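Local structure of alginate lyase (Aplysia kurodai, 5GMT) at residues S21-F35 with I47-L59. The protein is a eukaryotic alginate lyase of polysaccharide lyase family 14 that probably cleaves alginate by beta-elimination, with specificity for polymannuronate. Sequence-based numbering, arbitrary orientation.
Sequences SVPHSSHVSTILGHF and ISTSTKHSSSRAL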
loop_
_atom_site.group_PDB
_atom_site.type_symbol
_atom_site.label_atom_id
_atom_site.label_comp_id
_atom_site.label_asym_id
_atom_site.label_seq_id
_atom_site.Cartn_x
_atom_site.Cartn_y
_atom_site.Cartn_z
ATOM N N SER A 21 10.277 -10.362 10.497
ATOM C CA SER A 21 9.945 -9.870 11.822
ATOM C C SER A 21 10.738 -8.610 12.098
ATOM O O SER A 21 11.681 -8.293 11.379
ATOM C CB SER A 21 10.255 -10.927 12.883
ATOM O OG SER A 21 11.642 -11.224 12.868
ATOM N N VAL A 22 10.369 -7.891 13.146
ATOM C CA VAL A 22 11.143 -6.727 13.555
ATOM C C VAL A 22 11.730 -6.980 14.942
ATOM O O VAL A 22 11.180 -7.772 15.720
ATOM C CB VAL A 22 10.281 -5.454 13.558
ATOM C CG1 VAL A 22 9.921 -5.052 12.113
ATOM C CG2 VAL A 22 9.027 -5.689 14.384
ATOM N N PRO A 23 12.867 -6.335 15.250
ATOM C CA PRO A 23 13.475 -6.569 16.568
ATOM C C PRO A 23 12.662 -5.995 17.729
ATOM O O PRO A 23 11.891 -5.050 17.559
ATOM C CB PRO A 23 14.831 -5.864 16.457
ATOM C CG PRO A 23 14.634 -4.821 15.400
ATOM C CD PRO A 23 13.685 -5.443 14.408
ATOM N N HIS A 24 12.837 -6.578 18.911
ATOM C CA HIS A 24 12.218 -6.034 20.114
ATOM C C HIS A 24 13.044 -4.850 20.613
ATOM O O HIS A 24 13.991 -5.020 21.386
ATOM C CB HIS A 24 12.101 -7.108 21.197
ATOM C CG HIS A 24 11.318 -6.676 22.397
ATOM N ND1 HIS A 24 11.612 -7.103 23.674
ATOM C CD2 HIS A 24 10.250 -5.852 22.513
ATOM C CE1 HIS A 24 10.760 -6.562 24.526
ATOM N NE2 HIS A 24 9.922 -5.800 23.846
ATOM N N SER A 25 12.686 -3.650 20.170
ATOM C CA SER A 25 13.453 -2.452 20.498
ATOM C C SER A 25 12.509 -1.293 20.777
ATOM O O SER A 25 11.411 -1.247 20.234
ATOM C CB SER A 25 14.414 -2.096 19.350
ATOM O OG SER A 25 15.097 -0.872 19.580
ATOM N N SER A 26 12.926 -0.369 21.635
ATOM C CA SER A 26 12.151 0.853 21.836
ATOM C C SER A 26 12.543 1.935 20.830
ATOM O O SER A 26 11.864 2.959 20.727
ATOM C CB SER A 26 12.324 1.385 23.263
ATOM O OG SER A 26 11.525 0.652 24.185
ATOM N N HIS A 27 13.638 1.716 20.101
ATOM C CA HIS A 27 14.128 2.691 19.121
ATOM C C HIS A 27 13.500 2.423 17.770
ATOM O O HIS A 27 13.745 1.370 17.172
ATOM C CB HIS A 27 15.652 2.638 18.988
ATOM C CG HIS A 27 16.379 2.974 20.249
ATOM N ND1 HIS A 27 16.678 4.271 20.609
ATOM C CD2 HIS A 27 16.864 2.185 21.236
ATOM C CE1 HIS A 27 17.317 4.265 21.764
ATOM N NE2 HIS A 27 17.443 3.013 22.167
ATOM N N VAL A 28 12.694 3.366 17.289
ATOM C CA VAL A 28 11.943 3.138 16.063
ATOM C C VAL A 28 12.910 2.977 14.908
ATOM O O VAL A 28 12.687 2.153 14.023
ATOM C CB VAL A 28 10.936 4.282 15.778
ATOM C CG1 VAL A 28 10.364 4.166 14.353
ATOM C CG2 VAL A 28 9.812 4.248 16.812
ATOM N N SER A 29 14.018 3.711 14.947
ATOM C CA SER A 29 15.020 3.552 13.894
ATOM C C SER A 29 15.552 2.119 13.820
ATOM O O SER A 29 15.871 1.634 12.738
ATOM C CB SER A 29 16.180 4.521 14.080
ATOM O OG SER A 29 17.088 4.382 12.994
ATOM N N THR A 30 15.618 1.432 14.959
ATOM C CA THR A 30 16.058 0.051 14.966
ATOM C C THR A 30 14.923 -0.887 14.543
ATOM O O THR A 30 15.146 -1.854 13.814
ATOM C CB THR A 30 16.604 -0.347 16.350
ATOM O OG1 THR A 30 17.714 0.505 16.671
ATOM C CG2 THR A 30 17.078 -1.793 16.337
ATOM N N ILE A 31 13.703 -0.593 14.987
ATOM C CA ILE A 31 12.540 -1.375 14.558
ATOM C C ILE A 31 12.471 -1.434 13.032
ATOM O O ILE A 31 12.234 -2.493 12.447
ATOM C CB ILE A 31 11.226 -0.790 15.117
ATOM C CG1 ILE A 31 11.214 -0.916 16.650
ATOM C CG2 ILE A 31 10.003 -1.478 14.501
ATOM C CD1 ILE A 31 10.062 -0.208 17.323
ATOM N N LEU A 32 12.719 -0.296 12.396
ATOM C CA LEU A 32 12.563 -0.183 10.947
ATOM C C LEU A 32 13.856 -0.466 10.188
ATOM O O LEU A 32 13.915 -0.251 8.977
ATOM C CB LEU A 32 12.066 1.218 10.578
ATOM C CG LEU A 32 10.760 1.669 11.207
ATOM C CD1 LEU A 32 10.415 3.072 10.707
ATOM C CD2 LEU A 32 9.666 0.663 10.864
ATOM N N GLY A 33 14.874 -0.958 10.892
ATOM C CA GLY A 33 16.198 -1.100 10.304
ATOM C C GLY A 33 16.265 -1.821 8.968
ATOM O O GLY A 33 16.895 -1.331 8.024
ATOM N N HIS A 34 15.610 -2.974 8.869
ATOM C CA HIS A 34 15.708 -3.771 7.653
ATOM C C HIS A 34 14.779 -3.284 6.535
ATOM O O HIS A 34 14.771 -3.870 5.461
ATOM C CB HIS A 34 15.436 -5.248 7.941
ATOM C CG HIS A 34 15.790 -6.162 6.804
ATOM N ND1 HIS A 34 17.060 -6.227 6.268
ATOM C CD2 HIS A 34 15.038 -7.040 6.095
ATOM C CE1 HIS A 34 17.074 -7.103 5.280
ATOM N NE2 HIS A 34 15.859 -7.610 5.152
ATOM N N PHE A 35 14.032 -2.200 6.764
ATOM C CA PHE A 35 13.285 -1.569 5.675
ATOM C C PHE A 35 14.176 -0.578 4.929
ATOM O O PHE A 35 13.805 -0.068 3.874
ATOM C CB PHE A 35 12.049 -0.810 6.183
ATOM C CG PHE A 35 10.961 -1.681 6.754
ATOM C CD1 PHE A 35 10.066 -2.340 5.922
ATOM C CD2 PHE A 35 10.805 -1.800 8.131
ATOM C CE1 PHE A 35 9.046 -3.124 6.456
ATOM C CE2 PHE A 35 9.787 -2.577 8.677
ATOM C CZ PHE A 35 8.907 -3.241 7.842
ATOM N N ILE A 47 4.354 3.688 16.348
ATOM C CA ILE A 47 5.104 2.491 15.977
ATOM C C ILE A 47 5.622 1.727 17.188
ATOM O O ILE A 47 6.242 2.303 18.090
ATOM C CB ILE A 47 6.289 2.848 15.048
ATOM C CG1 ILE A 47 5.737 3.369 13.714
ATOM C CG2 ILE A 47 7.207 1.626 14.832
ATOM C CD1 ILE A 47 6.805 3.808 12.717
ATOM N N SER A 48 5.349 0.427 17.202
ATOM C CA SER A 48 5.896 -0.455 18.220
ATOM C C SER A 48 6.001 -1.864 17.647
ATOM O O SER A 48 5.890 -2.062 16.430
ATOM C CB SER A 48 5.026 -0.438 19.477
ATOM O OG SER A 48 5.695 -1.085 20.551
ATOM N N THR A 49 6.219 -2.845 18.516
ATOM C CA THR A 49 6.353 -4.232 18.076
ATOM C C THR A 49 5.568 -5.134 19.014
ATOM O O THR A 49 5.367 -4.785 20.177
ATOM C CB THR A 49 7.819 -4.690 18.057
ATOM O OG1 THR A 49 8.299 -4.781 19.405
ATOM C CG2 THR A 49 8.696 -3.719 17.269
ATOM N N SER A 50 5.140 -6.293 18.526
ATOM C CA SER A 50 4.293 -7.163 19.334
ATOM C C SER A 50 4.272 -8.587 18.802
ATOM O O SER A 50 4.249 -8.813 17.587
ATOM C CB SER A 50 2.864 -6.607 19.394
ATOM O OG SER A 50 2.007 -7.451 20.154
ATOM N N THR A 51 4.270 -9.535 19.731
ATOM C CA THR A 51 4.109 -10.954 19.426
ATOM C C THR A 51 2.733 -11.471 19.845
ATOM O O THR A 51 2.513 -12.679 19.923
ATOM C CB THR A 51 5.186 -11.790 20.134
ATOM O OG1 THR A 51 5.220 -11.422 21.518
ATOM C CG2 THR A 51 6.549 -11.511 19.530
ATOM N N LYS A 52 1.798 -10.559 20.104
ATOM C CA LYS A 52 0.479 -10.954 20.589
ATOM C C LYS A 52 -0.239 -11.921 19.646
ATOM O O LYS A 52 -0.909 -12.852 20.101
ATOM C CB LYS A 52 -0.405 -9.725 20.831
ATOM C CG LYS A 52 -1.862 -10.094 21.103
ATOM C CD LYS A 52 -2.718 -8.882 21.401
ATOM C CE LYS A 52 -2.541 -8.411 22.832
ATOM N NZ LYS A 52 -3.608 -7.444 23.216
ATOM N N HIS A 53 -0.071 -11.729 18.339
ATOM C CA HIS A 53 -0.822 -12.515 17.358
ATOM C C HIS A 53 0.037 -13.440 16.520
ATOM O O HIS A 53 -0.456 -14.104 15.605
ATOM C CB HIS A 53 -1.605 -11.569 16.435
ATOM C CG HIS A 53 -2.591 -10.713 17.163
ATOM N ND1 HIS A 53 -3.698 -11.232 17.795
ATOM C CD2 HIS A 53 -2.631 -9.375 17.370
ATOM C CE1 HIS A 53 -4.384 -10.253 18.358
ATOM N NE2 HIS A 53 -3.757 -9.117 18.117
ATOM N N SER A 54 1.324 -13.510 16.829
ATOM C CA SER A 54 2.220 -14.290 15.994
ATOM C C SER A 54 3.550 -14.567 16.678
ATOM O O SER A 54 4.046 -13.752 17.466
ATOM C CB SER A 54 2.460 -13.560 14.672
ATOM O OG SER A 54 3.076 -12.310 14.923
ATOM N N SER A 55 4.127 -15.721 16.368
ATOM C CA SER A 55 5.447 -16.067 16.872
ATOM C C SER A 55 6.483 -15.067 16.391
ATOM O O SER A 55 7.347 -14.630 17.156
ATOM C CB SER A 55 5.825 -17.480 16.440
ATOM O OG SER A 55 4.862 -18.403 16.913
ATOM N N SER A 56 6.398 -14.705 15.116
ATOM C CA SER A 56 7.259 -13.668 14.567
ATOM C C SER A 56 6.853 -12.333 15.173
ATOM O O SER A 56 5.669 -12.004 15.194
ATOM C CB SER A 56 7.160 -13.620 13.038
ATOM O OG SER A 56 7.727 -14.776 12.443
ATOM N N ARG A 57 7.818 -11.582 15.695
ATOM C CA ARG A 57 7.512 -10.271 16.255
ATOM C C ARG A 57 7.132 -9.320 15.131
ATOM O O ARG A 57 7.912 -9.087 14.216
ATOM C CB ARG A 57 8.698 -9.704 17.043
ATOM C CG ARG A 57 8.417 -8.326 17.642
ATOM C CD ARG A 57 9.417 -7.958 18.741
ATOM N NE ARG A 57 9.187 -8.759 19.940
ATOM C CZ ARG A 57 8.378 -8.395 20.931
ATOM N NH1 ARG A 57 7.737 -7.233 20.874
ATOM N NH2 ARG A 57 8.218 -9.182 21.983
ATOM N N ALA A 58 5.936 -8.761 15.231
ATOM C CA ALA A 58 5.360 -7.962 14.163
ATOM C C ALA A 58 5.525 -6.472 14.376
ATOM O O ALA A 58 5.581 -5.992 15.499
ATOM C CB ALA A 58 3.881 -8.289 14.021
ATOM N N LEU A 59 5.555 -5.741 13.271
ATOM C CA LEU A 59 5.483 -4.289 13.311
ATOM C C LEU A 59 4.073 -3.891 13.693
ATOM O O LEU A 59 3.126 -4.264 13.000
ATOM C CB LEU A 59 5.865 -3.702 11.948
ATOM C CG LEU A 59 5.684 -2.198 11.783
ATOM C CD1 LEU A 59 6.606 -1.449 12.727
ATOM C CD2 LEU A 59 5.936 -1.808 10.314
HETATM O O HOH W 1 9.308 -2.403 20.670
#
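The guanidinium of Arg-57 lies flat on the imidazole of His-24, centres 4.0 Å apart and planes 29° from parallel, with CD2 of His-24 over one guanidinium face and CG2 of Thr-51 over the opposite one. With CG anti to the backbone N (chi1 180°), CB, CG and CD of Arg-57 run past the carbonyl oxygen of Val-22, and the bend at chi3 then turns the head onto the ring. NH1 of Arg-57 also donates to OG1 of Thr-49 (2.9 Å), which lies 17° out of the guanidinium plane. An alanine in place of Arg-57 would probably remove the flat partner of the His-24 ring, leaving it freer to turn, and deprive OG1 of Thr-49 of this donor. Next to this, N of Val-22 donates to O of Arg-57 (2.9 Å), and CG2 of Val-22 packs closely against CG2 of Thr-49 (3.5 Å). The contact lays the 21-35 loop and its short helix against the 47-50/58-63 antiparallel hairpin, at the margin of a concanavalin-like two-sheet fold. From the helix, CG2 of Ile-31 meets CD1 of Leu-59 (3.8 Å), the side chains crossing near a right angle, while Val-28 likewise crosses Ile-47. Leu-32 and Ile-47 meet tip to tip through their CD1 atoms (4.2 Å). In the buried part, CZ of Phe-35 touches CD2 of Leu-59, where Phe-268 packs edge-to-face with the Phe-35 ring and Phe-244 of the other sheet touches Leu-59.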